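Endo-1,4-beta-mannanase (PDB 5Y6T) probably hydrolyses internal beta-1,4-mannosidic linkages of mannan polysaccharides, as a cold-adapted glycoside hydrolase of family GH5. Local coordinates at residues L281-Q286 with F312-T317. Numbering follows the deposited sequence.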
ATOM      1  N   LEU A 281      16.772   8.850  -4.622  1.00 22.33           N
ATOM      2  CA  LEU A 281      18.186   9.138  -4.947  1.00 19.99           C
ATOM      3  C   LEU A 281      18.836   8.202  -5.909  1.00 21.89           C
ATOM      4  O   LEU A 281      19.912   8.509  -6.474  1.00 21.69           O
ATOM      5  CB  LEU A 281      19.015   9.198  -3.664  1.00 24.13           C
ATOM      6  CG  LEU A 281      18.998  10.540  -2.898  1.00 24.39           C
ATOM      7  CD1 LEU A 281      17.639  10.908  -2.381  1.00 25.22           C
ATOM      8  CD2 LEU A 281      20.035  10.500  -1.779  1.00 26.17           C
ATOM      9  N   VAL A 282      18.267   6.990  -6.073  1.00 21.64           N
ATOM     10  CA  VAL A 282      18.813   5.988  -6.976  1.00 21.34           C
ATOM     11  C   VAL A 282      17.735   5.606  -7.965  1.00 21.77           C
ATOM     12  O   VAL A 282      16.525   5.668  -7.638  1.00 21.07           O
ATOM     13  CB  VAL A 282      19.329   4.749  -6.249  1.00 22.13           C
ATOM     14  CG1 VAL A 282      20.374   5.120  -5.191  1.00 24.98           C
ATOM     15  CG2 VAL A 282      18.202   3.942  -5.642  1.00 23.39           C
ATOM     16  N   PRO A 283      18.128   5.224  -9.172  1.00 22.00           N
ATOM     17  CA  PRO A 283      17.173   4.676 -10.142  1.00 20.11           C
ATOM     18  C   PRO A 283      16.712   3.289  -9.760  1.00 19.85           C
ATOM     19  O   PRO A 283      17.448   2.534  -9.132  1.00 19.55           O
ATOM     20  CB  PRO A 283      17.928   4.696 -11.443  1.00 23.64           C
ATOM     21  CG  PRO A 283      19.356   4.610 -11.048  1.00 28.46           C
ATOM     22  CD  PRO A 283      19.515   5.223  -9.693  1.00 26.43           C
ATOM     23  N   ASN A 284      15.456   2.987 -10.038  1.00 18.71           N
ATOM     24  CA  ASN A 284      14.821   1.741  -9.599  1.00 18.68           C
ATOM     25  C   ASN A 284      15.635   0.499 -10.124  1.00 19.34           C
ATOM     26  O   ASN A 284      15.669  -0.542  -9.496  1.00 20.35           O
ATOM     27  CB  ASN A 284      13.415   1.672 -10.095  1.00 20.18           C
ATOM     28  CG  ASN A 284      12.728   0.423  -9.647  1.00 19.96           C
ATOM     29  OD1 ASN A 284      12.808   0.057  -8.486  1.00 19.84           O
ATOM     30  ND2 ASN A 284      12.155  -0.271 -10.550  1.00 20.33           N
ATOM     31  N   SER A 285      16.245   0.618 -11.307  1.00 20.50           N
ATOM     32  CA  SER A 285      17.039  -0.520 -11.810  0.70 20.96           C
ATOM     33  C   SER A 285      18.145  -0.986 -10.876  1.00 20.83           C
ATOM     34  O   SER A 285      18.452  -2.195 -10.838  1.00 19.82           O
ATOM     35  CB  SER A 285      17.605  -0.221 -13.187  0.70 23.63           C
ATOM     36  OG  SER A 285      16.599  -0.355 -14.169  0.70 28.09           O
ATOM     37  N   GLN A 286      18.729  -0.078 -10.093  1.00 20.56           N
ATOM     38  CA  GLN A 286      19.776  -0.483  -9.140  1.00 20.23           C
ATOM     39  C   GLN A 286      19.294  -1.410  -8.067  1.00 21.84           C
ATOM     40  O   GLN A 286      20.112  -2.106  -7.491  1.00 21.90           O
ATOM     41  CB  GLN A 286      20.480   0.732  -8.575  1.00 20.95           C
ATOM     42  CG  GLN A 286      21.342   1.390  -9.651  1.00 20.75           C
ATOM     43  CD  GLN A 286      22.079   2.598  -9.204  1.00 23.54           C
ATOM     44  OE1 GLN A 286      22.009   2.984  -8.037  1.00 21.33           O
ATOM     45  NE2 GLN A 286      22.793   3.207 -10.129  1.00 24.54           N
ATOM     46  N   PHE A 312       8.369  13.809  -7.611  1.00 21.92           N
ATOM     47  CA  PHE A 312       7.525  13.168  -8.656  1.00 20.50           C
ATOM     48  C   PHE A 312       8.286  13.003  -9.951  1.00 20.37           C
ATOM     49  O   PHE A 312       8.177  11.924 -10.624  1.00 20.58           O
ATOM     50  CB  PHE A 312       6.267  13.934  -8.942  1.00 21.97           C
ATOM     51  CG  PHE A 312       5.167  13.682  -7.930  1.00 19.64           C
ATOM     52  CD1 PHE A 312       5.082  14.426  -6.771  1.00 20.05           C
ATOM     53  CD2 PHE A 312       4.176  12.746  -8.215  1.00 20.66           C
ATOM     54  CE1 PHE A 312       4.059  14.212  -5.845  1.00 21.16           C
ATOM     55  CE2 PHE A 312       3.158  12.483  -7.289  1.00 20.43           C
ATOM     56  CZ  PHE A 312       3.046  13.256  -6.126  1.00 20.83           C
ATOM     57  N   ASP A 313       9.106  13.989 -10.299  1.00 20.21           N
ATOM     58  CA  ASP A 313       9.883  13.889 -11.521  1.00 20.75           C
ATOM     59  C   ASP A 313      10.852  12.683 -11.485  1.00 19.24           C
ATOM     60  O   ASP A 313      11.033  11.999 -12.466  1.00 22.88           O
ATOM     61  CB  ASP A 313      10.648  15.209 -11.853  1.00 22.13           C
ATOM     62  CG  ASP A 313      11.166  15.207 -13.287  1.00 27.41           C
ATOM     63  OD1 ASP A 313      10.320  15.399 -14.208  1.00 25.53           O
ATOM     64  OD2 ASP A 313      12.365  14.880 -13.499  1.00 24.36           O
ATOM     65  N   TRP A 314      11.525  12.502 -10.377  1.00 21.37           N
ATOM     66  CA  TRP A 314      12.499  11.448 -10.207  1.00 22.05           C
ATOM     67  C   TRP A 314      11.779  10.117 -10.378  1.00 21.54           C
ATOM     68  O   TRP A 314      12.236   9.252 -11.063  1.00 21.39           O
ATOM     69  CB  TRP A 314      13.140  11.542  -8.838  1.00 19.52           C
ATOM     70  CG  TRP A 314      14.173  10.480  -8.623  1.00 22.45           C
ATOM     71  CD1 TRP A 314      14.014   9.261  -8.060  1.00 23.23           C
ATOM     72  CD2 TRP A 314      15.541  10.548  -9.058  1.00 20.83           C
ATOM     73  NE1 TRP A 314      15.184   8.531  -8.145  1.00 23.33           N
ATOM     74  CE2 TRP A 314      16.145   9.331  -8.728  1.00 22.62           C
ATOM     75  CE3 TRP A 314      16.313  11.557  -9.710  1.00 24.91           C
ATOM     76  CZ2 TRP A 314      17.537   9.060  -8.985  1.00 23.34           C
ATOM     77  CZ3 TRP A 314      17.672  11.294  -9.977  1.00 25.10           C
ATOM     78  CH2 TRP A 314      18.256  10.021  -9.649  1.00 25.54           C
ATOM     79  N   ALA A 315      10.620   9.957  -9.720  1.00 20.55           N
ATOM     80  CA  ALA A 315       9.907   8.683  -9.773  1.00 21.21           C
ATOM     81  C   ALA A 315       9.568   8.318 -11.230  1.00 20.88           C
ATOM     82  O   ALA A 315       9.729   7.192 -11.673  1.00 20.46           O
ATOM     83  CB  ALA A 315       8.648   8.775  -8.975  1.00 21.94           C
ATOM     84  N   TYR A 316       9.101   9.323 -11.957  1.00 22.26           N
ATOM     85  CA  TYR A 316       8.624   9.172 -13.336  1.00 21.15           C
ATOM     86  C   TYR A 316       9.750   8.828 -14.297  1.00 21.77           C
ATOM     87  O   TYR A 316       9.571   8.033 -15.230  1.00 22.33           O
ATOM     88  CB  TYR A 316       7.827  10.405 -13.806  1.00 21.68           C
ATOM     89  CG  TYR A 316       7.194  10.168 -15.146  1.00 19.08           C
ATOM     90  CD1 TYR A 316       5.971   9.464 -15.244  1.00 21.00           C
ATOM     91  CD2 TYR A 316       7.776  10.627 -16.277  1.00 23.37           C
ATOM     92  CE1 TYR A 316       5.385   9.193 -16.472  1.00 21.14           C
ATOM     93  CE2 TYR A 316       7.190  10.405 -17.515  1.00 23.55           C
ATOM     94  CZ  TYR A 316       6.002   9.660 -17.614  1.00 22.25           C
ATOM     95  OH  TYR A 316       5.397   9.387 -18.816  1.00 23.85           O
ATOM     96  N   THR A 317      10.906   9.431 -14.073  1.00 22.08           N
ATOM     97  CA  THR A 317      11.975   9.356 -15.049  1.00 22.38           C
ATOM     98  C   THR A 317      13.062   8.318 -14.736  1.00 22.80           C
ATOM     99  O   THR A 317      13.868   8.031 -15.588  1.00 23.35           O
ATOM    100  CB  THR A 317      12.656  10.725 -15.181  1.00 21.81           C
ATOM    101  OG1 THR A 317      13.211  11.138 -13.931  1.00 20.35           O
ATOM    102  CG2 THR A 317      11.662  11.768 -15.700  1.00 21.20           C
TER
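W314 carries the whole contact to L281, V282 and P283, and one hydrogen bond gives it direction: indole NE1 donates to the backbone O of V282 over 3.2 Å. The N-H...O angle of 153° shows a moderately bent bond. That oxygen lies at the indole's edge, only 5° from the ring plane, whereas seen from the acceptor the donor stands well above the carbonyl plane. The hydroxyl of Y320 is hydrogen-bonded to the same V282 O, which therefore has two partners.

Van der Waals contacts follow from the benzo side of the indole. CZ2 of W314 approaches the backbone C of L281 to 3.4 Å, obliquely to the ring, while the L281 side chain itself starts away from the helix. Apolar contact is slight, with P283 CD 4.4 Å from W314 CZ2. The CA–CB bond of W314 points toward the loop, and with CG anti to the backbone N (chi1 -179°) the indole continues outward from the helix. With a leucine here the indole N-H is lost, which would probably leave V282 O to the Y320 hydroxyl and open a gap beside the L281–P283 backbone.

Backbone hydrogen bonding between N284 and Q318 adds a second tie just past the helix. The contact thus joins helix 308-317 to the loop between strands 262-266 and 293-297, at the periphery of the (beta/alpha)8 barrel characteristic of GH5 enzymes.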